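Local coordinates for Glp_546_48378_50642 (PDB 2QVW), which cleaves double-stranded RNA in the RNA interference pathway, producing short interfering RNAs of 21 to 23 base pairs that direct destruction of matching RNAs, at residues Met3-Thr11 and Trp21-Leu32; Pro107-Leu115 and Leu267-Gln278. One frame throughout, in Å; residues are numbered along the deposited sequence.

Contact 1 (Met3-Thr11 and Trp21-Leu32); sequences MHALGHCCT and WLLLLDTHLGTL
His-8 and Leu-32 meet in the packed part of this contact, where CD1 of Leu-32 sits over the centre of the imidazole, 4.1 Å from the centroid of the His-8 ring, a CH-pi contact. The ring lies there because CG of His-8 is anti to its carbonyl carbon (chi1 -71°). Gly-30 O comes to the ring edge in its plane, 3.6 Å from His-8 CE1, and the side chains of Leu-25 and His-8 cross at about a right angle, Leu-25 CD1 3.8 Å from His-8 CD2. Beneath these groups runs an antiparallel beta hairpin, strands 6-13 and 18-25. Leu-6 and Leu-25 form a hydrogen-bonded pair (Leu-6 N to Leu-25 O, 3.0 Å), as do Cys-10 and Trp-21. Leu-23 N also donates to His-8 O at 2.7 Å, and SG of Cys-10 rests 3.9 Å from Leu-23 CB. The face bearing Cys-10, Leu-23 and Leu-25 is covered by helix 267-284. The other end is looser: His-4, poorly ordered, and His-28 are exposed, their planes turned 52° apart and CE1 of His-4 3.6 Å from NE2 of His-28. Asp-26 lies at this end, and its OD1 accepts from Thr-27 OG1 and from the backbone N of Thr-111. Main-chain bonds thus hold the strands together, while the buried imidazole of His-8 is packed by leucine side chains and also approached by the carbonyl oxygens of Leu-23 and Gly-30.

Contact 2 (Pro107-Leu115 and Leu267-Gln278); sequences PQFATLAFL and LPEIAKHICDIQ
Phe-114 carries its CG anti to the carbonyl carbon, which turns the ring toward Leu-267, while Leu-112 has CG between backbone N and carbonyl carbon (chi1 52°), directing CD1 at Ala-271 and Ile-274. These side chains build a helix-on-sheet packing: strand 112-117, an outermost strand of the antiparallel sheet in the N-terminal region, lies against helix 267-284, and strand residues 112-115 and helix residues 267-278 run with their N-to-C directions 146° apart. At the helix start Phe-114 and Leu-267 slide past each other in opposite directions. CD2 of Leu-267 stands over the centre of the ring, a CH-pi contact 3.8 Å from the Phe-114 centroid and almost on the ring normal. CG2 of Ile-270 reaches the far end of the same ring, 3.9 Å from Phe-114 CZ. Trp-85 meets the Phe-114 ring edge-to-face. Farther along the helix, Leu-112 and Ile-274 point at each other tip to tip, CD1 to CD1 at 3.5 Å, with the methyl of Ala-271 also touching Leu-112 CD1. Leu-23 and Leu-25 of the neighbouring strand 18-25 complete this apolar layer. Beyond it the helix meets the loop before the strand, where CB of Ala-110 packs on CG2 of Ile-274 at 3.8 Å. The contact turns polar at Gln-278, whose chain is extended beyond CG. Its carboxamide oxygen OE1 accepts the backbone N-H of Ala-110 at 3.0 Å, with the donor tilted 23° from the carbonyl plane.

How the contacts relate
The centres of contacts 1 and 2 lie about 10 Å apart, and both involve the same six-stranded antiparallel sheet, contact 2 by packing a helix on it. Along the chain they come in series: the hairpin of contact 1 closes before residues 107-115 begin, whereas helix 267-284 arrives about 150 residues later. Strand 112-117 flanks strand 18-25, so backbone bonds such as Leu-22 with Leu-115 join the two contacts directly. Ile-274 from the helix of contact 2 also touches Leu-23, Leu-25 and Leu-29 of contact 1. A single apolar layer therefore ties the N-terminal sheet to a helix distant in sequence, away from the annotated manganese-binding sites.

Contact 1 (Met3-Thr11 and Trp21-Leu32)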
loop_
_atom_site.group_PDB
_atom_site.type_symbol
_atom_site.label_atom_id
_atom_site.label_comp_id
_atom_site.label_asym_id
_atom_site.label_seq_id
_atom_site.Cartn_x
_atom_site.Cartn_y
_atom_site.Cartn_z
ATOM N N MET A 3 -28.290 -11.376 -5.543
ATOM C CA MET A 3 -27.991 -9.949 -5.398
ATOM C C MET A 3 -26.485 -9.715 -5.402
ATOM O O MET A 3 -25.981 -8.894 -6.168
ATOM C CB MET A 3 -28.556 -9.383 -4.094
ATOM C CG MET A 3 -27.989 -8.009 -3.769
ATOM S SD MET A 3 -28.607 -7.361 -2.229
ATOM C CE MET A 3 -30.097 -6.514 -2.802
ATOM N N HIS A 4 -25.787 -10.438 -4.529
ATOM C CA HIS A 4 -24.333 -10.345 -4.396
ATOM C C HIS A 4 -23.664 -9.985 -5.726
ATOM O O HIS A 4 -23.317 -10.873 -6.514
ATOM C CB HIS A 4 -23.768 -11.685 -3.891
ATOM C CG HIS A 4 -22.876 -11.567 -2.689
ATOM N ND1 HIS A 4 -21.768 -10.747 -2.654
ATOM C CD2 HIS A 4 -22.913 -12.195 -1.489
ATOM C CE1 HIS A 4 -21.162 -10.875 -1.487
ATOM N NE2 HIS A 4 -21.837 -11.748 -0.761
ATOM N N ALA A 5 -23.486 -8.689 -5.977
ATOM C CA ALA A 5 -22.855 -8.250 -7.212
ATOM C C ALA A 5 -22.209 -6.889 -7.045
ATOM O O ALA A 5 -22.888 -5.863 -7.053
ATOM C CB ALA A 5 -23.874 -8.206 -8.340
ATOM N N LEU A 6 -20.890 -6.894 -6.880
ATOM C CA LEU A 6 -20.136 -5.665 -6.730
ATOM C C LEU A 6 -19.797 -5.182 -8.123
ATOM O O LEU A 6 -19.290 -5.944 -8.944
ATOM C CB LEU A 6 -18.853 -5.918 -5.944
ATOM C CG LEU A 6 -18.992 -6.283 -4.464
ATOM C CD1 LEU A 6 -19.724 -7.599 -4.294
ATOM C CD2 LEU A 6 -17.606 -6.373 -3.852
ATOM N N GLY A 7 -20.089 -3.915 -8.389
ATOM C CA GLY A 7 -19.820 -3.353 -9.698
ATOM C C GLY A 7 -18.443 -2.741 -9.816
ATOM O O GLY A 7 -17.895 -2.232 -8.842
ATOM N N HIS A 8 -17.887 -2.801 -11.020
ATOM C CA HIS A 8 -16.569 -2.255 -11.320
ATOM C C HIS A 8 -16.627 -1.736 -12.749
ATOM O O HIS A 8 -17.053 -2.452 -13.648
ATOM C CB HIS A 8 -15.496 -3.349 -11.221
ATOM C CG HIS A 8 -15.212 -3.808 -9.824
ATOM N ND1 HIS A 8 -14.639 -2.993 -8.874
ATOM C CD2 HIS A 8 -15.393 -5.011 -9.226
ATOM C CE1 HIS A 8 -14.477 -3.671 -7.750
ATOM N NE2 HIS A 8 -14.927 -4.899 -7.937
ATOM N N CYS A 9 -16.207 -0.495 -12.960
ATOM C CA CYS A 9 -16.229 0.094 -14.298
ATOM C C CYS A 9 -14.906 -0.074 -15.031
ATOM O O CYS A 9 -13.988 0.732 -14.882
ATOM C CB CYS A 9 -16.570 1.586 -14.228
ATOM S SG CYS A 9 -18.265 1.963 -13.730
ATOM N N CYS A 10 -14.799 -1.121 -15.834
ATOM C CA CYS A 10 -13.569 -1.335 -16.570
ATOM C C CYS A 10 -13.470 -0.339 -17.709
ATOM O O CYS A 10 -14.466 0.264 -18.120
ATOM C CB CYS A 10 -13.503 -2.762 -17.125
ATOM S SG CYS A 10 -13.501 -4.049 -15.856
ATOM N N THR A 11 -12.247 -0.174 -18.196
ATOM C CA THR A 11 -11.940 0.721 -19.297
ATOM C C THR A 11 -10.675 0.175 -19.935
ATOM O O THR A 11 -9.584 0.344 -19.406
ATOM C CB THR A 11 -11.673 2.158 -18.809
ATOM O OG1 THR A 11 -12.782 2.620 -18.029
ATOM C CG2 THR A 11 -11.496 3.088 -19.987
ATOM N N TRP A 21 -16.644 -1.410 -19.613
ATOM C CA TRP A 21 -17.402 -2.600 -19.234
ATOM C C TRP A 21 -17.773 -2.564 -17.769
ATOM O O TRP A 21 -17.088 -1.937 -16.971
ATOM C CB TRP A 21 -16.585 -3.863 -19.466
ATOM C CG TRP A 21 -15.999 -3.975 -20.818
ATOM C CD1 TRP A 21 -14.915 -3.297 -21.303
ATOM C CD2 TRP A 21 -16.451 -4.829 -21.881
ATOM N NE1 TRP A 21 -14.660 -3.682 -22.607
ATOM C CE2 TRP A 21 -15.586 -4.619 -22.985
ATOM C CE3 TRP A 21 -17.501 -5.752 -22.010
ATOM C CZ2 TRP A 21 -15.740 -5.298 -24.196
ATOM C CZ3 TRP A 21 -17.654 -6.428 -23.218
ATOM C CH2 TRP A 21 -16.776 -6.194 -24.294
ATOM N N LEU A 22 -18.856 -3.248 -17.421
ATOM C CA LEU A 22 -19.294 -3.315 -16.031
ATOM C C LEU A 22 -18.968 -4.699 -15.497
ATOM O O LEU A 22 -19.612 -5.679 -15.866
ATOM C CB LEU A 22 -20.805 -3.063 -15.911
ATOM C CG LEU A 22 -21.439 -3.428 -14.558
ATOM C CD1 LEU A 22 -20.820 -2.609 -13.444
ATOM C CD2 LEU A 22 -22.930 -3.195 -14.604
ATOM N N LEU A 23 -17.967 -4.780 -14.631
ATOM C CA LEU A 23 -17.576 -6.054 -14.072
ATOM C C LEU A 23 -18.326 -6.374 -12.795
ATOM O O LEU A 23 -18.279 -5.621 -11.831
ATOM C CB LEU A 23 -16.070 -6.093 -13.800
ATOM C CG LEU A 23 -15.590 -7.326 -13.021
ATOM C CD1 LEU A 23 -16.149 -8.601 -13.631
ATOM C CD2 LEU A 23 -14.089 -7.350 -13.023
ATOM N N LEU A 24 -19.008 -7.513 -12.795
ATOM C CA LEU A 24 -19.770 -7.960 -11.641
ATOM C C LEU A 24 -19.025 -9.091 -10.951
ATOM O O LEU A 24 -18.788 -10.143 -11.542
ATOM C CB LEU A 24 -21.150 -8.441 -12.088
ATOM C CG LEU A 24 -21.944 -7.399 -12.887
ATOM C CD1 LEU A 24 -23.236 -8.003 -13.403
ATOM C CD2 LEU A 24 -22.221 -6.190 -12.003
ATOM N N LEU A 25 -18.646 -8.864 -9.701
ATOM C CA LEU A 25 -17.941 -9.868 -8.926
ATOM C C LEU A 25 -18.801 -10.307 -7.764
ATOM O O LEU A 25 -19.491 -9.498 -7.152
ATOM C CB LEU A 25 -16.636 -9.306 -8.388
ATOM C CG LEU A 25 -15.536 -9.108 -9.416
ATOM C CD1 LEU A 25 -14.276 -8.649 -8.710
ATOM C CD2 LEU A 25 -15.287 -10.415 -10.149
ATOM N N ASP A 26 -18.754 -11.593 -7.459
ATOM C CA ASP A 26 -19.526 -12.133 -6.357
ATOM C C ASP A 26 -18.730 -12.020 -5.074
ATOM O O ASP A 26 -19.095 -12.614 -4.068
ATOM C CB ASP A 26 -19.857 -13.601 -6.618
ATOM C CG ASP A 26 -18.659 -14.513 -6.439
ATOM O OD1 ASP A 26 -17.537 -14.111 -6.824
ATOM O OD2 ASP A 26 -18.842 -15.640 -5.926
ATOM N N THR A 27 -17.641 -11.260 -5.102
ATOM C CA THR A 27 -16.811 -11.118 -3.914
ATOM C C THR A 27 -16.340 -9.686 -3.675
ATOM O O THR A 27 -16.346 -8.855 -4.590
ATOM C CB THR A 27 -15.572 -12.030 -3.994
ATOM O OG1 THR A 27 -15.925 -13.272 -4.608
ATOM C CG2 THR A 27 -15.054 -12.323 -2.606
ATOM N N HIS A 28 -15.933 -9.415 -2.432
ATOM C CA HIS A 28 -15.441 -8.097 -2.020
ATOM C C HIS A 28 -13.926 -8.030 -2.134
ATOM O O HIS A 28 -13.204 -8.659 -1.366
ATOM C CB HIS A 28 -15.840 -7.803 -0.570
ATOM C CG HIS A 28 -17.319 -7.818 -0.330
ATOM N ND1 HIS A 28 -18.157 -6.817 -0.778
ATOM C CD2 HIS A 28 -18.111 -8.718 0.301
ATOM C CE1 HIS A 28 -19.400 -7.101 -0.431
ATOM N NE2 HIS A 28 -19.399 -8.249 0.224
ATOM N N LEU A 29 -13.445 -7.258 -3.097
ATOM C CA LEU A 29 -12.010 -7.104 -3.310
ATOM C C LEU A 29 -11.650 -5.620 -3.357
ATOM O O LEU A 29 -10.845 -5.193 -4.189
ATOM C CB LEU A 29 -11.599 -7.764 -4.630
ATOM C CG LEU A 29 -11.974 -9.232 -4.841
ATOM C CD1 LEU A 29 -11.575 -9.655 -6.239
ATOM C CD2 LEU A 29 -11.290 -10.099 -3.801
ATOM N N GLY A 30 -12.251 -4.842 -2.459
ATOM C CA GLY A 30 -12.003 -3.413 -2.426
ATOM C C GLY A 30 -11.890 -2.829 -3.820
ATOM O O GLY A 30 -12.695 -3.125 -4.700
ATOM N N THR A 31 -10.885 -1.988 -4.023
ATOM C CA THR A 31 -10.662 -1.394 -5.325
ATOM C C THR A 31 -9.674 -2.316 -6.031
ATOM O O THR A 31 -8.849 -2.960 -5.375
ATOM C CB THR A 31 -10.045 -0.001 -5.202
ATOM O OG1 THR A 31 -8.741 -0.113 -4.635
ATOM C CG2 THR A 31 -10.894 0.875 -4.305
ATOM N N LEU A 32 -9.769 -2.388 -7.355
ATOM C CA LEU A 32 -8.880 -3.236 -8.135
ATOM C C LEU A 32 -7.838 -2.403 -8.843
ATOM O O LEU A 32 -8.167 -1.496 -9.594
ATOM C CB LEU A 32 -9.675 -4.046 -9.162
ATOM C CG LEU A 32 -10.771 -4.945 -8.575
ATOM C CD1 LEU A 32 -11.353 -5.790 -9.672
ATOM C CD2 LEU A 32 -10.206 -5.838 -7.480
#

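Contact 2 (Pro107-Leu115 and Leu267-Gln278)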
loop_
_atom_site.group_PDB
_atom_site.type_symbol
_atom_site.label_atom_id
_atom_site.label_comp_id
_atom_site.label_asym_id
_atom_site.label_seq_id
_atom_site.Cartn_x
_atom_site.Cartn_y
_atom_site.Cartn_z
ATOM N N PRO A 107 -9.761 -21.262 -1.321
ATOM C CA PRO A 107 -11.042 -21.943 -1.170
ATOM C C PRO A 107 -11.947 -21.584 -2.343
ATOM O O PRO A 107 -12.161 -22.396 -3.240
ATOM C CB PRO A 107 -11.560 -21.408 0.168
ATOM C CG PRO A 107 -10.917 -20.062 0.278
ATOM C CD PRO A 107 -9.519 -20.344 -0.196
ATOM N N GLN A 108 -12.440 -20.350 -2.347
ATOM C CA GLN A 108 -13.334 -19.882 -3.396
ATOM C C GLN A 108 -12.611 -19.339 -4.625
ATOM O O GLN A 108 -11.385 -19.199 -4.635
ATOM C CB GLN A 108 -14.255 -18.795 -2.846
ATOM C CG GLN A 108 -15.000 -19.185 -1.575
ATOM C CD GLN A 108 -15.941 -18.084 -1.086
ATOM O OE1 GLN A 108 -15.514 -16.955 -0.816
ATOM N NE2 GLN A 108 -17.228 -18.413 -0.972
ATOM N N PHE A 109 -13.392 -19.050 -5.665
ATOM C CA PHE A 109 -12.881 -18.495 -6.914
ATOM C C PHE A 109 -13.930 -17.524 -7.441
ATOM O O PHE A 109 -14.975 -17.931 -7.937
ATOM C CB PHE A 109 -12.611 -19.607 -7.937
ATOM C CG PHE A 109 -11.327 -20.364 -7.690
ATOM C CD1 PHE A 109 -10.094 -19.728 -7.801
ATOM C CD2 PHE A 109 -11.349 -21.718 -7.349
ATOM C CE1 PHE A 109 -8.899 -20.430 -7.577
ATOM C CE2 PHE A 109 -10.159 -22.429 -7.122
ATOM C CZ PHE A 109 -8.936 -21.782 -7.235
ATOM N N ALA A 110 -13.640 -16.237 -7.310
ATOM C CA ALA A 110 -14.544 -15.191 -7.751
ATOM C C ALA A 110 -15.274 -15.538 -9.034
ATOM O O ALA A 110 -14.764 -16.254 -9.889
ATOM C CB ALA A 110 -13.780 -13.883 -7.936
ATOM N N THR A 111 -16.482 -15.015 -9.151
ATOM C CA THR A 111 -17.314 -15.225 -10.320
ATOM C C THR A 111 -17.428 -13.861 -10.982
ATOM O O THR A 111 -17.790 -12.884 -10.327
ATOM C CB THR A 111 -18.704 -15.701 -9.906
ATOM O OG1 THR A 111 -18.585 -16.925 -9.177
ATOM C CG2 THR A 111 -19.575 -15.927 -11.115
ATOM N N LEU A 112 -17.118 -13.788 -12.270
ATOM C CA LEU A 112 -17.181 -12.516 -12.977
ATOM C C LEU A 112 -17.980 -12.519 -14.281
ATOM O O LEU A 112 -17.980 -13.499 -15.014
ATOM C CB LEU A 112 -15.758 -11.990 -13.237
ATOM C CG LEU A 112 -14.674 -12.835 -13.906
ATOM C CD1 LEU A 112 -13.493 -11.956 -14.262
ATOM C CD2 LEU A 112 -14.231 -13.939 -12.974
ATOM N N ALA A 113 -18.662 -11.407 -14.551
ATOM C CA ALA A 113 -19.468 -11.233 -15.765
ATOM C C ALA A 113 -19.282 -9.810 -16.310
ATOM O O ALA A 113 -19.533 -8.833 -15.612
ATOM C CB ALA A 113 -20.937 -11.485 -15.462
ATOM N N PHE A 114 -18.848 -9.698 -17.560
ATOM C CA PHE A 114 -18.616 -8.398 -18.180
ATOM C C PHE A 114 -19.794 -7.923 -19.027
ATOM O O PHE A 114 -20.347 -8.678 -19.829
ATOM C CB PHE A 114 -17.361 -8.457 -19.042
ATOM C CG PHE A 114 -16.139 -8.867 -18.290
ATOM C CD1 PHE A 114 -15.578 -8.028 -17.344
ATOM C CD2 PHE A 114 -15.553 -10.102 -18.508
ATOM C CE1 PHE A 114 -14.443 -8.415 -16.624
ATOM C CE2 PHE A 114 -14.416 -10.497 -17.789
ATOM C CZ PHE A 114 -13.865 -9.653 -16.849
ATOM N N LEU A 115 -20.173 -6.662 -18.836
ATOM C CA LEU A 115 -21.269 -6.060 -19.583
ATOM C C LEU A 115 -20.764 -4.857 -20.344
ATOM O O LEU A 115 -19.821 -4.185 -19.926
ATOM C CB LEU A 115 -22.388 -5.614 -18.650
ATOM C CG LEU A 115 -23.093 -6.720 -17.882
ATOM C CD1 LEU A 115 -24.348 -6.152 -17.244
ATOM C CD2 LEU A 115 -23.451 -7.859 -18.841
ATOM N N LEU A 267 -10.168 -9.562 -21.870
ATOM C CA LEU A 267 -10.991 -9.882 -20.718
ATOM C C LEU A 267 -10.466 -11.135 -20.036
ATOM O O LEU A 267 -10.540 -11.261 -18.808
ATOM C CB LEU A 267 -12.455 -10.070 -21.114
ATOM C CG LEU A 267 -13.207 -8.790 -21.452
ATOM C CD1 LEU A 267 -14.676 -9.115 -21.595
ATOM C CD2 LEU A 267 -12.998 -7.750 -20.366
ATOM N N PRO A 268 -9.934 -12.092 -20.817
ATOM C CA PRO A 268 -9.427 -13.279 -20.137
ATOM C C PRO A 268 -8.419 -12.781 -19.094
ATOM O O PRO A 268 -8.376 -13.267 -17.956
ATOM C CB PRO A 268 -8.762 -14.050 -21.269
ATOM C CG PRO A 268 -9.577 -13.668 -22.459
ATOM C CD PRO A 268 -9.732 -12.196 -22.273
ATOM N N GLU A 269 -7.633 -11.780 -19.509
ATOM C CA GLU A 269 -6.603 -11.150 -18.690
ATOM C C GLU A 269 -7.180 -10.432 -17.475
ATOM O O GLU A 269 -6.573 -10.480 -16.402
ATOM C CB GLU A 269 -5.796 -10.157 -19.518
ATOM C CG GLU A 269 -5.260 -10.702 -20.837
ATOM C CD GLU A 269 -4.272 -11.839 -20.667
ATOM O OE1 GLU A 269 -3.285 -11.672 -19.920
ATOM O OE2 GLU A 269 -4.482 -12.899 -21.297
ATOM N N ILE A 270 -8.322 -9.751 -17.621
ATOM C CA ILE A 270 -8.900 -9.089 -16.454
ATOM C C ILE A 270 -9.307 -10.178 -15.481
ATOM O O ILE A 270 -9.155 -10.035 -14.262
ATOM C CB ILE A 270 -10.138 -8.254 -16.779
ATOM C CG1 ILE A 270 -9.759 -7.087 -17.687
ATOM C CG2 ILE A 270 -10.756 -7.727 -15.484
ATOM C CD1 ILE A 270 -10.913 -6.142 -17.947
ATOM N N ALA A 271 -9.832 -11.269 -16.028
ATOM C CA ALA A 271 -10.227 -12.402 -15.199
ATOM C C ALA A 271 -8.961 -12.913 -14.516
ATOM O O ALA A 271 -8.917 -13.017 -13.283
ATOM C CB ALA A 271 -10.837 -13.497 -16.052
ATOM N N LYS A 272 -7.944 -13.221 -15.329
ATOM C CA LYS A 272 -6.648 -13.701 -14.851
ATOM C C LYS A 272 -6.152 -12.795 -13.735
ATOM O O LYS A 272 -5.562 -13.250 -12.757
ATOM C CB LYS A 272 -5.606 -13.663 -15.967
ATOM C CG LYS A 272 -5.848 -14.572 -17.165
ATOM C CD LYS A 272 -4.663 -14.441 -18.135
ATOM C CE LYS A 272 -4.806 -15.323 -19.354
ATOM N NZ LYS A 272 -3.639 -15.176 -20.244
ATOM N N HIS A 273 -6.384 -11.500 -13.907
ATOM C CA HIS A 273 -5.964 -10.522 -12.928
ATOM C C HIS A 273 -6.599 -10.857 -11.596
ATOM O O HIS A 273 -5.919 -11.001 -10.583
ATOM C CB HIS A 273 -6.394 -9.137 -13.374
ATOM C CG HIS A 273 -5.820 -8.034 -12.545
ATOM N ND1 HIS A 273 -4.465 -7.868 -12.364
ATOM C CD2 HIS A 273 -6.417 -7.029 -11.863
ATOM C CE1 HIS A 273 -4.253 -6.808 -11.606
ATOM N NE2 HIS A 273 -5.422 -6.280 -11.290
ATOM N N ILE A 274 -7.918 -10.984 -11.611
ATOM C CA ILE A 274 -8.670 -11.327 -10.415
ATOM C C ILE A 274 -8.155 -12.644 -9.840
ATOM O O ILE A 274 -8.061 -12.806 -8.628
ATOM C CB ILE A 274 -10.172 -11.473 -10.744
ATOM C CG1 ILE A 274 -10.737 -10.123 -11.186
ATOM C CG2 ILE A 274 -10.929 -11.970 -9.543
ATOM C CD1 ILE A 274 -12.200 -10.157 -11.517
ATOM N N CYS A 275 -7.833 -13.583 -10.723
ATOM C CA CYS A 275 -7.329 -14.887 -10.310
ATOM C C CYS A 275 -5.947 -14.703 -9.712
ATOM O O CYS A 275 -5.598 -15.309 -8.693
ATOM C CB CYS A 275 -7.244 -15.826 -11.511
ATOM S SG CYS A 275 -6.558 -17.447 -11.116
ATOM N N ASP A 276 -5.158 -13.862 -10.367
ATOM C CA ASP A 276 -3.807 -13.571 -9.912
ATOM C C ASP A 276 -3.955 -13.118 -8.467
ATOM O O ASP A 276 -3.546 -13.813 -7.529
ATOM C CB ASP A 276 -3.211 -12.444 -10.762
ATOM C CG ASP A 276 -1.695 -12.332 -10.640
ATOM O OD1 ASP A 276 -1.094 -12.954 -9.736
ATOM O OD2 ASP A 276 -1.105 -11.600 -11.461
ATOM N N ILE A 277 -4.572 -11.953 -8.310
ATOM C CA ILE A 277 -4.809 -11.374 -7.002
ATOM C C ILE A 277 -5.195 -12.445 -5.982
ATOM O O ILE A 277 -4.383 -12.830 -5.141
ATOM C CB ILE A 277 -5.939 -10.334 -7.057
ATOM C CG1 ILE A 277 -5.561 -9.188 -8.004
ATOM C CG2 ILE A 277 -6.217 -9.805 -5.670
ATOM C CD1 ILE A 277 -6.514 -8.012 -7.949
ATOM N N GLN A 278 -6.434 -12.920 -6.064
ATOM C CA GLN A 278 -6.931 -13.943 -5.148
ATOM C C GLN A 278 -5.877 -14.951 -4.721
ATOM O O GLN A 278 -5.746 -15.268 -3.539
ATOM C CB GLN A 278 -8.097 -14.699 -5.772
ATOM C CG GLN A 278 -9.377 -13.918 -5.817
ATOM C CD GLN A 278 -10.576 -14.824 -5.922
ATOM O OE1 GLN A 278 -10.710 -15.601 -6.881
ATOM N NE2 GLN A 278 -11.461 -14.741 -4.931
#